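Local structure of NADPH-quinone reductase (Pediococcus pentosaceus ATCC 25745, 3HA2) at residues Phe40-Glu43 with Gln44-Leu48; Pro60-Tyr64 with Ser65-Leu69; Leu70-Trp73 with Met74-Val77. The protein probably binds FMN and passes electrons from NAD(P)H to quinones, this chain being the flavodoxin-like part of a longer protein. All coordinates share one frame; numbering follows the deposited sequence.

Contact 1. Residues Phe40-Glu43 with Gln44-Leu48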
loop_
_atom_site.group_PDB
_atom_site.type_symbol
_atom_site.label_atom_id
_atom_site.label_comp_id
_atom_site.label_asym_id
_atom_site.label_seq_id
_atom_site.Cartn_x
_atom_site.Cartn_y
_atom_site.Cartn_z
ATOM N N PHE A 40 -17.764 -5.667 -2.709
ATOM C CA PHE A 40 -18.343 -4.575 -1.917
ATOM C C PHE A 40 -19.021 -3.519 -2.782
ATOM O O PHE A 40 -18.678 -3.339 -3.965
ATOM C CB PHE A 40 -17.305 -3.913 -0.997
ATOM C CG PHE A 40 -16.184 -3.224 -1.727
ATOM C CD1 PHE A 40 -16.306 -1.899 -2.147
ATOM C CD2 PHE A 40 -14.980 -3.890 -1.960
ATOM C CE1 PHE A 40 -15.273 -1.257 -2.813
ATOM C CE2 PHE A 40 -13.925 -3.241 -2.626
ATOM C CZ PHE A 40 -14.081 -1.922 -3.047
ATOM N N ASN A 41 -19.980 -2.825 -2.182
ATOM C CA ASN A 41 -20.760 -1.808 -2.889
ATOM C C ASN A 41 -20.371 -0.452 -2.331
ATOM O O ASN A 41 -20.446 -0.254 -1.119
ATOM C CB ASN A 41 -22.240 -2.052 -2.637
ATOM C CG ASN A 41 -23.109 -1.067 -3.356
ATOM O OD1 ASN A 41 -23.500 -1.290 -4.510
ATOM N ND2 ASN A 41 -23.434 0.034 -2.687
ATOM N N VAL A 42 -19.970 0.477 -3.196
ATOM C CA VAL A 42 -19.423 1.765 -2.725
ATOM C C VAL A 42 -20.419 2.528 -1.860
ATOM O O VAL A 42 -20.058 3.005 -0.773
ATOM C CB VAL A 42 -18.912 2.643 -3.903
ATOM C CG1 VAL A 42 -18.578 4.078 -3.428
ATOM C CG2 VAL A 42 -17.670 2.001 -4.525
ATOM N N GLU A 43 -21.662 2.644 -2.346
ATOM C CA GLU A 43 -22.720 3.359 -1.615
ATOM C C GLU A 43 -22.965 2.795 -0.208
ATOM O O GLU A 43 -23.069 3.562 0.752
ATOM C CB GLU A 43 -24.010 3.403 -2.445
ATOM C CG GLU A 43 -25.138 4.227 -1.818
ATOM C CD GLU A 43 -26.389 4.279 -2.681
ATOM O OE1 GLU A 43 -26.478 3.536 -3.696
ATOM O OE2 GLU A 43 -27.307 5.073 -2.345
ATOM N N GLN A 44 -23.047 1.470 -0.083
ATOM C CA GLN A 44 -23.210 0.831 1.228
ATOM C C GLN A 44 -22.010 1.074 2.138
ATOM O O GLN A 44 -22.194 1.350 3.324
ATOM C CB GLN A 44 -23.539 -0.668 1.124
ATOM C CG GLN A 44 -23.293 -1.507 2.423
ATOM C CD GLN A 44 -24.235 -1.223 3.623
ATOM O OE1 GLN A 44 -24.523 -0.064 3.982
ATOM N NE2 GLN A 44 -24.677 -2.305 4.280
ATOM N N GLU A 45 -20.796 0.974 1.588
ATOM C CA GLU A 45 -19.585 1.251 2.351
ATOM C C GLU A 45 -19.538 2.714 2.808
ATOM O O GLU A 45 -19.203 3.008 3.971
ATOM C CB GLU A 45 -18.326 0.895 1.539
ATOM C CG GLU A 45 -18.226 -0.591 1.127
ATOM C CD GLU A 45 -18.089 -1.545 2.317
ATOM O OE1 GLU A 45 -17.349 -1.211 3.272
ATOM O OE2 GLU A 45 -18.713 -2.639 2.289
ATOM N N GLN A 46 -19.883 3.634 1.904
ATOM C CA GLN A 46 -19.929 5.055 2.271
ATOM C C GLN A 46 -20.969 5.304 3.351
ATOM O O GLN A 46 -20.730 6.079 4.281
ATOM C CB GLN A 46 -20.194 5.932 1.044
ATOM C CG GLN A 46 -18.933 6.108 0.208
ATOM C CD GLN A 46 -19.167 6.923 -1.048
ATOM O OE1 GLN A 46 -20.283 7.335 -1.324
ATOM N NE2 GLN A 46 -18.111 7.125 -1.833
ATOM N N SER A 47 -22.114 4.632 3.232
ATOM C CA SER A 47 -23.161 4.738 4.236
ATOM C C SER A 47 -22.658 4.325 5.615
ATOM O O SER A 47 -22.926 5.010 6.600
ATOM C CB SER A 47 -24.370 3.893 3.871
ATOM O OG SER A 47 -25.394 4.124 4.822
ATOM N N LEU A 48 -21.943 3.204 5.682
ATOM C CA LEU A 48 -21.408 2.732 6.965
ATOM C C LEU A 48 -20.406 3.718 7.552
ATOM O O LEU A 48 -20.418 3.987 8.756
ATOM C CB LEU A 48 -20.773 1.347 6.807
ATOM C CG LEU A 48 -21.745 0.190 6.558
ATOM C CD1 LEU A 48 -20.943 -1.085 6.297
ATOM C CD2 LEU A 48 -22.679 -0.010 7.759
HETATM O O HOH W 1 -20.607 -3.366 0.601
#

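Contact 2. Residues Pro60-Tyr64 with Ser65-Leu69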
loop_
_atom_site.group_PDB
_atom_site.type_symbol
_atom_site.label_atom_id
_atom_site.label_comp_id
_atom_site.label_asym_id
_atom_site.label_seq_id
_atom_site.Cartn_x
_atom_site.Cartn_y
_atom_site.Cartn_z
ATOM N N PRO A 60 -4.010 -8.124 7.904
ATOM C CA PRO A 60 -2.654 -8.674 8.015
ATOM C C PRO A 60 -1.670 -7.898 7.152
ATOM O O PRO A 60 -2.020 -7.389 6.081
ATOM C CB PRO A 60 -2.824 -10.099 7.501
ATOM C CG PRO A 60 -3.910 -9.994 6.477
ATOM C CD PRO A 60 -4.854 -8.911 6.982
ATOM N N LEU A 61 -0.436 -7.810 7.614
ATOM C CA LEU A 61 0.584 -7.091 6.875
ATOM C C LEU A 61 1.105 -8.020 5.753
ATOM O O LEU A 61 1.601 -9.126 6.019
ATOM C CB LEU A 61 1.699 -6.682 7.841
ATOM C CG LEU A 61 2.764 -5.724 7.334
ATOM C CD1 LEU A 61 2.175 -4.320 7.241
ATOM C CD2 LEU A 61 4.016 -5.757 8.224
ATOM N N TYR A 62 0.933 -7.592 4.508
ATOM C CA TYR A 62 1.383 -8.366 3.347
ATOM C C TYR A 62 2.430 -7.508 2.644
ATOM O O TYR A 62 2.114 -6.407 2.184
ATOM C CB TYR A 62 0.208 -8.605 2.391
ATOM C CG TYR A 62 -0.751 -9.717 2.780
ATOM C CD1 TYR A 62 -0.638 -10.366 4.002
ATOM C CD2 TYR A 62 -1.772 -10.114 1.915
ATOM C CE1 TYR A 62 -1.496 -11.380 4.371
ATOM C CE2 TYR A 62 -2.643 -11.144 2.277
ATOM C CZ TYR A 62 -2.496 -11.754 3.518
ATOM O OH TYR A 62 -3.337 -12.765 3.930
ATOM N N TRP A 63 3.667 -7.999 2.566
ATOM C CA TRP A 63 4.777 -7.179 2.028
ATOM C C TRP A 63 4.746 -5.723 2.515
ATOM O O TRP A 63 4.757 -4.776 1.709
ATOM C CB TRP A 63 4.849 -7.234 0.485
ATOM C CG TRP A 63 5.274 -8.597 -0.039
ATOM C CD1 TRP A 63 4.538 -9.423 -0.836
ATOM C CD2 TRP A 63 6.510 -9.283 0.223
ATOM N NE1 TRP A 63 5.241 -10.579 -1.090
ATOM C CE2 TRP A 63 6.453 -10.519 -0.461
ATOM C CE3 TRP A 63 7.665 -8.966 0.952
ATOM C CZ2 TRP A 63 7.508 -11.458 -0.429
ATOM C CZ3 TRP A 63 8.715 -9.899 0.988
ATOM C CH2 TRP A 63 8.626 -11.129 0.300
ATOM N N TYR A 64 4.710 -5.571 3.840
ATOM C CA TYR A 64 4.842 -4.292 4.523
ATOM C C TYR A 64 3.687 -3.312 4.256
ATOM O O TYR A 64 3.827 -2.118 4.500
ATOM C CB TYR A 64 6.211 -3.659 4.193
ATOM C CG TYR A 64 7.326 -4.645 4.368
ATOM C CD1 TYR A 64 7.806 -4.955 5.637
ATOM C CD2 TYR A 64 7.886 -5.296 3.270
ATOM C CE1 TYR A 64 8.823 -5.858 5.819
ATOM C CE2 TYR A 64 8.893 -6.226 3.438
ATOM C CZ TYR A 64 9.362 -6.496 4.715
ATOM O OH TYR A 64 10.364 -7.421 4.888
ATOM N N SER A 65 2.553 -3.822 3.768
ATOM C CA SER A 65 1.393 -2.962 3.499
ATOM C C SER A 65 0.087 -3.735 3.605
ATOM O O SER A 65 0.089 -4.940 3.825
ATOM C CB SER A 65 1.515 -2.273 2.125
ATOM O OG SER A 65 1.892 -3.195 1.133
ATOM N N ALA A 66 -1.034 -3.035 3.456
ATOM C CA ALA A 66 -2.348 -3.662 3.465
ATOM C C ALA A 66 -2.559 -4.606 2.272
ATOM O O ALA A 66 -1.974 -4.384 1.213
ATOM C CB ALA A 66 -3.420 -2.570 3.473
ATOM N N PRO A 67 -3.398 -5.648 2.438
ATOM C CA PRO A 67 -3.796 -6.533 1.336
ATOM C C PRO A 67 -4.481 -5.741 0.217
ATOM O O PRO A 67 -5.047 -4.661 0.439
ATOM C CB PRO A 67 -4.819 -7.488 1.976
ATOM C CG PRO A 67 -4.561 -7.397 3.433
ATOM C CD PRO A 67 -4.015 -6.049 3.713
ATOM N N ALA A 68 -4.431 -6.294 -0.981
ATOM C CA ALA A 68 -4.968 -5.615 -2.153
ATOM C C ALA A 68 -6.467 -5.270 -2.039
ATOM O O ALA A 68 -6.895 -4.234 -2.535
ATOM C CB ALA A 68 -4.714 -6.458 -3.380
ATOM N N LEU A 69 -7.264 -6.139 -1.415
ATOM C CA LEU A 69 -8.705 -5.840 -1.300
ATOM C C LEU A 69 -8.937 -4.577 -0.468
ATOM O O LEU A 69 -9.815 -3.788 -0.800
ATOM C CB LEU A 69 -9.532 -7.008 -0.732
ATOM C CG LEU A 69 -11.071 -6.791 -0.874
ATOM C CD1 LEU A 69 -11.519 -6.506 -2.314
ATOM C CD2 LEU A 69 -11.898 -7.942 -0.332
#

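Contact 3. Residues Leu70-Trp73 with Met74-Val77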
loop_
_atom_site.group_PDB
_atom_site.type_symbol
_atom_site.label_atom_id
_atom_site.label_comp_id
_atom_site.label_asym_id
_atom_site.label_seq_id
_atom_site.Cartn_x
_atom_site.Cartn_y
_atom_site.Cartn_z
ATOM N N LEU A 70 -8.148 -4.364 0.583
ATOM C CA LEU A 70 -8.291 -3.108 1.336
ATOM C C LEU A 70 -7.862 -1.896 0.496
ATOM O O LEU A 70 -8.501 -0.847 0.542
ATOM C CB LEU A 70 -7.553 -3.131 2.681
ATOM C CG LEU A 70 -7.712 -1.848 3.526
ATOM C CD1 LEU A 70 -9.186 -1.554 3.875
ATOM C CD2 LEU A 70 -6.880 -1.911 4.791
ATOM N N LYS A 71 -6.794 -2.055 -0.290
ATOM C CA LYS A 71 -6.332 -0.963 -1.131
ATOM C C LYS A 71 -7.401 -0.654 -2.180
ATOM O O LYS A 71 -7.653 0.509 -2.487
ATOM C CB LYS A 71 -5.014 -1.325 -1.821
ATOM C CG LYS A 71 -4.394 -0.162 -2.568
ATOM C CD LYS A 71 -3.926 0.902 -1.562
ATOM C CE LYS A 71 -4.358 2.304 -1.958
ATOM N NZ LYS A 71 -3.859 2.765 -3.292
ATOM N N GLN A 72 -8.045 -1.698 -2.712
ATOM C CA GLN A 72 -9.145 -1.489 -3.659
ATOM C C GLN A 72 -10.296 -0.698 -3.028
ATOM O O GLN A 72 -10.869 0.180 -3.661
ATOM C CB GLN A 72 -9.662 -2.803 -4.238
ATOM C CG GLN A 72 -10.641 -2.620 -5.423
ATOM C CD GLN A 72 -9.960 -1.986 -6.628
ATOM O OE1 GLN A 72 -9.942 -0.766 -6.782
ATOM N NE2 GLN A 72 -9.333 -2.815 -7.450
ATOM N N TRP A 73 -10.622 -1.015 -1.777
ATOM C CA TRP A 73 -11.685 -0.301 -1.047
ATOM C C TRP A 73 -11.296 1.159 -0.862
ATOM O O TRP A 73 -12.112 2.056 -1.074
ATOM C CB TRP A 73 -11.891 -1.019 0.289
ATOM C CG TRP A 73 -12.940 -0.502 1.238
ATOM C CD1 TRP A 73 -14.254 -0.876 1.309
ATOM C CD2 TRP A 73 -12.712 0.378 2.331
ATOM N NE1 TRP A 73 -14.871 -0.235 2.364
ATOM C CE2 TRP A 73 -13.948 0.556 2.995
ATOM C CE3 TRP A 73 -11.590 1.092 2.780
ATOM C CZ2 TRP A 73 -14.088 1.385 4.116
ATOM C CZ3 TRP A 73 -11.727 1.911 3.921
ATOM C CH2 TRP A 73 -12.976 2.049 4.559
HETATM N N MSE A 74 -10.035 1.405 -0.511
HETATM C CA MSE A 74 -9.539 2.772 -0.367
HETATM C C MSE A 74 -9.674 3.524 -1.698
HETATM O O MSE A 74 -10.170 4.644 -1.729
HETATM C CB MSE A 74 -8.068 2.783 0.088
HETATM C CG MSE A 74 -7.833 2.202 1.466
HETATM SE SE MSE A 74 -8.402 3.479 2.839
HETATM C CE MSE A 74 -7.216 4.965 2.394
ATOM N N ASP A 75 -9.247 2.880 -2.790
ATOM C CA ASP A 75 -9.213 3.498 -4.129
ATOM C C ASP A 75 -10.614 3.836 -4.656
ATOM O O ASP A 75 -10.784 4.791 -5.423
ATOM C CB ASP A 75 -8.516 2.558 -5.138
ATOM C CG ASP A 75 -6.999 2.399 -4.901
ATOM O OD1 ASP A 75 -6.425 3.129 -4.076
ATOM O OD2 ASP A 75 -6.392 1.525 -5.568
ATOM N N THR A 76 -11.609 3.045 -4.267
ATOM C CA THR A 76 -12.934 3.104 -4.884
ATOM C C THR A 76 -13.988 3.761 -3.979
ATOM O O THR A 76 -14.834 4.519 -4.447
ATOM C CB THR A 76 -13.387 1.679 -5.316
ATOM O OG1 THR A 76 -12.352 1.061 -6.107
ATOM C CG2 THR A 76 -14.617 1.746 -6.162
ATOM N N VAL A 77 -13.923 3.472 -2.679
ATOM C CA VAL A 77 -14.884 4.028 -1.722
ATOM C C VAL A 77 -14.482 5.457 -1.372
ATOM O O VAL A 77 -15.337 6.333 -1.212
ATOM C CB VAL A 77 -14.983 3.145 -0.425
ATOM C CG1 VAL A 77 -15.785 3.852 0.694
ATOM C CG2 VAL A 77 -15.606 1.804 -0.732
HETATM O O HOH W 2 -7.840 0.712 -8.105
#

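Contact 1. Residues Phe40-Glu43 with Gln44-Leu48
V42 and Q46 run alongside each other, one turn apart at the start of helix 42-50, a surface helix of the flavodoxin-like fold. CG1 of V42 rests 3.5 Å from NE2 of Q46. The Q46 chain runs extended beyond CG (chi2 178°), which takes its amide past the valine to the carbonyl O of V77 at the end of helix 68-77. An alanine here takes the amide away, which is likely to leave the V77 carbonyl without this partner and one tie between the two helices undone. On another flank CG of E45 comes 4.0 Å from CD1 of F40, the ring and carboxylate planes standing 75° apart. Both E45 oxygens also have partners outside this turn: OE1 takes NE1 of W73, OE2 takes NE2 of H34. The backbone that positions these groups begins at N41, the N-cap residue: E45 N donates to N41 O at 3.0 Å (167° at the hydrogen), Q46 N to V42 O at 2.8 Å, and S47 N to E43 O at 2.9 Å. A water fastens E45 back to the start of the turn, accepting from N41 N at 2.9 Å and donating to OE2 of E45 at 2.6 Å.

Contact 2. Residues Pro60-Tyr64 with Ser65-Leu69
The carbonyl O of Y62 is held from several directions. S65 N donates to it at 3.1 Å from well above the carbonyl plane, 58° out of it, and NZ of K71 of the second subunit bonds to it as well. OG of S65 lies 3.4 Å from Y62 O and 3.3 Å from W63 O, weak contacts at best. The first torsion of S65 (chi1 47°) sets OG between its own N and carbonyl carbon, turned back over the bend. In return Y62 N gives a straighter bond to S65 O at 2.9 Å, completing a single antiparallel hydrogen-bonded pair closed by a type I' turn, with W63 and Y64 both in left-handed backbone conformations. Behind the turn P67, the N-cap residue of helix 68-77, fills the corner: its CG sits over one face of the Y62 ring, toward the rim, its CB is 4.0 Å from CD2 of Y62, and its CG also meets CD of P60 at 3.9 Å. W63 NE1 reaches M78 O of the second subunit, while Y64 OH bonds to E114. This is a tight two-residue reverse turn in the loop between strand 54-60 and helix 68-77; in related flavodoxin-like quinone reductases the equivalent loop borders the FMN ring system.

Contact 3. Residues Leu70-Trp73 with Met74-Val77
W73 lays its indole under V77: CG2 of V77 stands 3.9 Å from the centroid of the five-membered ring of W73, only 22° off the ring normal, a CH-pi contact over the face. The six-membered ring meets M74, present as selenomethionine, at its edge; SE of M74 is 5.0 Å from the centroid of that ring of W73, 77° off the normal, a Met-aromatic contact with CZ3 as the nearest ring atom. Beyond them the ring of F40 packs edge-to-face with W73. A different flank of helix 68-77 is polar. The K71 side chain leaves CA with CG anti to N (chi1 -173°), then bends to bring NZ 2.7 Å from OD1 of D75, on the syn lone pair, in a salt bridge one turn along. OD2 of D75 and OE1 of Q72 share a water, at 3.0 Å from OD2 and 2.9 Å from OE1. The T76 hydroxyl OG1 folds back onto its own helix and donates to Q72 O at 3.0 Å. Across the dimer interface OD2 of D75 bonds to A68 N of the second subunit. NZ of K71 is paired with the carboxylate and also held by two carbonyl oxygens of the second subunit, Y62 O and A66 O, which is likely to favour the protonated lysine.

Along the chain the contacts come in the order 1, 2, 3. Contact 2 runs from the end of strand 54-60 into helix 68-77, and contact 3 continues that helix to its end, their centres about 13 Å apart. Contact 1, at the start of helix 42-50, lies about 11 Å from contact 3 and about 21 Å from contact 2, measured between centres. The start of helix 42-50 meets the later part of helix 68-77 at W73, T76 and V77, while F40, just before that helix, also reaches L69 of contact 2. The connection after strand 54-60, the middle strand of the five-stranded parallel sheet, and helix 68-77 both take part in the dimer interface, while contact 1 stays within its own subunit.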